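Local structure of probable glutamine synthetase (4HPP) at residues A[65-70]-A[93-99]. The protein belongs to the glutamine synthetase family, pairing an N-terminal domain with a larger catalytic domain that holds magnesium and glutamic acid in the model. Residues are numbered along the deposited sequence.
Sequences DLRLLP and HGNLVET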
loop_
_atom_site.group_PDB
_atom_site.type_symbol
_atom_site.label_atom_id
_atom_site.label_comp_id
_atom_site.label_asym_id
_atom_site.label_seq_id
_atom_site.Cartn_x
_atom_site.Cartn_y
_atom_site.Cartn_z
ATOM N N ASP A 65 -8.644 -47.605 20.318
ATOM C CA ASP A 65 -7.959 -46.313 20.525
ATOM C C ASP A 65 -7.505 -45.906 21.979
ATOM O O ASP A 65 -7.934 -46.500 22.965
ATOM C CB ASP A 65 -8.669 -45.177 19.753
ATOM C CG ASP A 65 -10.131 -44.995 20.139
ATOM O OD1 ASP A 65 -10.770 -45.946 20.655
ATOM O OD2 ASP A 65 -10.642 -43.876 19.892
ATOM N N LEU A 66 -6.620 -44.907 22.071
ATOM C CA LEU A 66 -5.848 -44.598 23.285
ATOM C C LEU A 66 -6.221 -43.255 23.936
ATOM O O LEU A 66 -6.961 -42.464 23.365
ATOM C CB LEU A 66 -4.356 -44.521 22.919
ATOM C CG LEU A 66 -3.620 -45.706 22.303
ATOM C CD1 LEU A 66 -2.382 -45.253 21.570
ATOM C CD2 LEU A 66 -3.243 -46.705 23.367
ATOM N N ARG A 67 -5.653 -42.988 25.118
ATOM C CA ARG A 67 -5.725 -41.674 25.731
ATOM C C ARG A 67 -4.359 -41.033 25.699
ATOM O O ARG A 67 -3.396 -41.708 25.945
ATOM C CB ARG A 67 -6.138 -41.748 27.188
ATOM C CG ARG A 67 -7.486 -42.354 27.453
ATOM C CD ARG A 67 -8.585 -41.748 26.602
ATOM N NE ARG A 67 -8.779 -40.323 26.833
ATOM C CZ ARG A 67 -9.753 -39.625 26.262
ATOM N NH1 ARG A 67 -10.602 -40.247 25.455
ATOM N NH2 ARG A 67 -9.872 -38.320 26.480
ATOM N N LEU A 68 -4.316 -39.728 25.404
ATOM C CA LEU A 68 -3.133 -38.906 25.474
ATOM C C LEU A 68 -3.281 -38.098 26.755
ATOM O O LEU A 68 -4.107 -37.168 26.833
ATOM C CB LEU A 68 -3.055 -37.938 24.280
ATOM C CG LEU A 68 -1.836 -36.996 24.288
ATOM C CD1 LEU A 68 -0.565 -37.804 24.574
ATOM C CD2 LEU A 68 -1.643 -36.156 23.019
ATOM N N LEU A 69 -2.465 -38.452 27.737
ATOM C CA LEU A 69 -2.643 -37.985 29.114
ATOM C C LEU A 69 -1.593 -36.923 29.451
ATOM O O LEU A 69 -0.447 -37.271 29.714
ATOM C CB LEU A 69 -2.469 -39.172 30.064
ATOM C CG LEU A 69 -3.426 -39.239 31.254
ATOM C CD1 LEU A 69 -4.836 -39.463 30.754
ATOM C CD2 LEU A 69 -2.996 -40.369 32.178
ATOM N N PRO A 70 -1.969 -35.632 29.409
ATOM C CA PRO A 70 -1.029 -34.520 29.673
ATOM C C PRO A 70 -0.352 -34.653 31.046
ATOM O O PRO A 70 -1.011 -34.950 32.047
ATOM C CB PRO A 70 -1.924 -33.273 29.649
ATOM C CG PRO A 70 -3.307 -33.807 29.851
ATOM C CD PRO A 70 -3.340 -35.158 29.195
ATOM N N HIS A 93 2.917 -31.743 27.352
ATOM C CA HIS A 93 3.349 -33.033 26.871
ATOM C C HIS A 93 2.580 -34.076 27.618
ATOM O O HIS A 93 2.262 -33.899 28.810
ATOM C CB HIS A 93 4.821 -33.231 27.093
ATOM C CG HIS A 93 5.659 -32.157 26.496
ATOM N ND1 HIS A 93 6.314 -32.317 25.318
ATOM C CD2 HIS A 93 5.956 -30.858 26.953
ATOM C CE1 HIS A 93 6.984 -31.162 25.019
ATOM N NE2 HIS A 93 6.764 -30.268 26.022
ATOM N N GLY A 94 2.265 -35.168 26.926
ATOM C CA GLY A 94 1.457 -36.188 27.507
ATOM C C GLY A 94 2.070 -37.530 27.203
ATOM O O GLY A 94 2.906 -37.670 26.276
ATOM N N ASN A 95 1.662 -38.515 27.999
ATOM C CA ASN A 95 1.987 -39.901 27.713
ATOM C C ASN A 95 0.717 -40.600 27.157
ATOM O O ASN A 95 -0.398 -40.248 27.562
ATOM C CB ASN A 95 2.496 -40.618 28.969
ATOM C CG ASN A 95 3.465 -39.786 29.810
ATOM O OD1 ASN A 95 4.376 -39.128 29.300
ATOM N ND2 ASN A 95 3.274 -39.830 31.127
ATOM N N LEU A 96 0.906 -41.553 26.231
ATOM C CA LEU A 96 -0.148 -42.406 25.657
ATOM C C LEU A 96 -0.399 -43.662 26.473
ATOM O O LEU A 96 0.540 -44.394 26.833
ATOM C CB LEU A 96 0.236 -42.825 24.240
ATOM C CG LEU A 96 0.344 -41.719 23.192
ATOM C CD1 LEU A 96 0.849 -42.260 21.861
ATOM C CD2 LEU A 96 -1.009 -41.079 22.951
ATOM N N VAL A 97 -1.672 -43.926 26.745
ATOM C CA VAL A 97 -2.078 -45.033 27.628
ATOM C C VAL A 97 -3.347 -45.641 27.068
ATOM O O VAL A 97 -4.049 -44.954 26.348
ATOM C CB VAL A 97 -2.300 -44.545 29.080
ATOM C CG1 VAL A 97 -1.044 -43.875 29.582
ATOM C CG2 VAL A 97 -3.463 -43.551 29.180
ATOM N N GLU A 98 -3.625 -46.915 27.372
ATOM C CA GLU A 98 -4.892 -47.586 26.960
ATOM C C GLU A 98 -6.031 -47.034 27.822
ATOM O O GLU A 98 -5.732 -46.310 28.770
ATOM C CB GLU A 98 -4.736 -49.105 27.053
ATOM C CG GLU A 98 -4.066 -49.736 25.810
ATOM C CD GLU A 98 -2.768 -50.510 26.115
ATOM O OE1 GLU A 98 -2.562 -50.942 27.276
ATOM O OE2 GLU A 98 -1.929 -50.699 25.196
ATOM N N THR A 99 -7.312 -47.305 27.524
ATOM C CA THR A 99 -8.424 -46.506 28.186
ATOM C C THR A 99 -8.579 -46.608 29.725
ATOM O O THR A 99 -9.170 -45.715 30.355
ATOM C CB THR A 99 -9.834 -46.661 27.518
ATOM O OG1 THR A 99 -10.090 -48.029 27.181
ATOM C CG2 THR A 99 -9.963 -45.814 26.267
#
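L68 lays its isobutyl group over the facing strand, its CD1 lying 3.7 Å from CD2 of L96 and equally far from the carbonyl carbon of G94. The two leucines form a non-hydrogen-bonded pair of an antiparallel ladder, and L66 extends their apolar patch, its CD1 4.4 Å from CD1 of L96. Four backbone hydrogen bonds hold the strands in register: R67 N to V97 O (2.8 Å), V97 N to R67 O (2.9 Å), L69 N to N95 O (2.7 Å) and N95 N to L69 O (3.0 Å). R67, L69, N95 and V97 project from the other face, where CB of R67 meets CG2 of V97 at 3.8 Å. At P70 the backbones close in, with CA of P70 3.7 Å from CA of G94; a CB on G94 would lie 3.0 Å from O of L69, a clash. Face R67/L69 packs against V318 and V320 of a second subunit, and D65 OD2 forms a salt bridge with R308 of that subunit, a residue of the glutamic acid pocket, so this face lies at the subunit interface, where glutamine synthetase pockets characteristically form. The pair is part of a beta hairpin within the five-stranded N-terminal sheet, strand 66-78 lying between strands 39-41 and 89-97, while L68 reaches F12 and T14 of strand 9-15 and N95 OD1 accepts a hydrogen bond from R109 NE of helix 108-121.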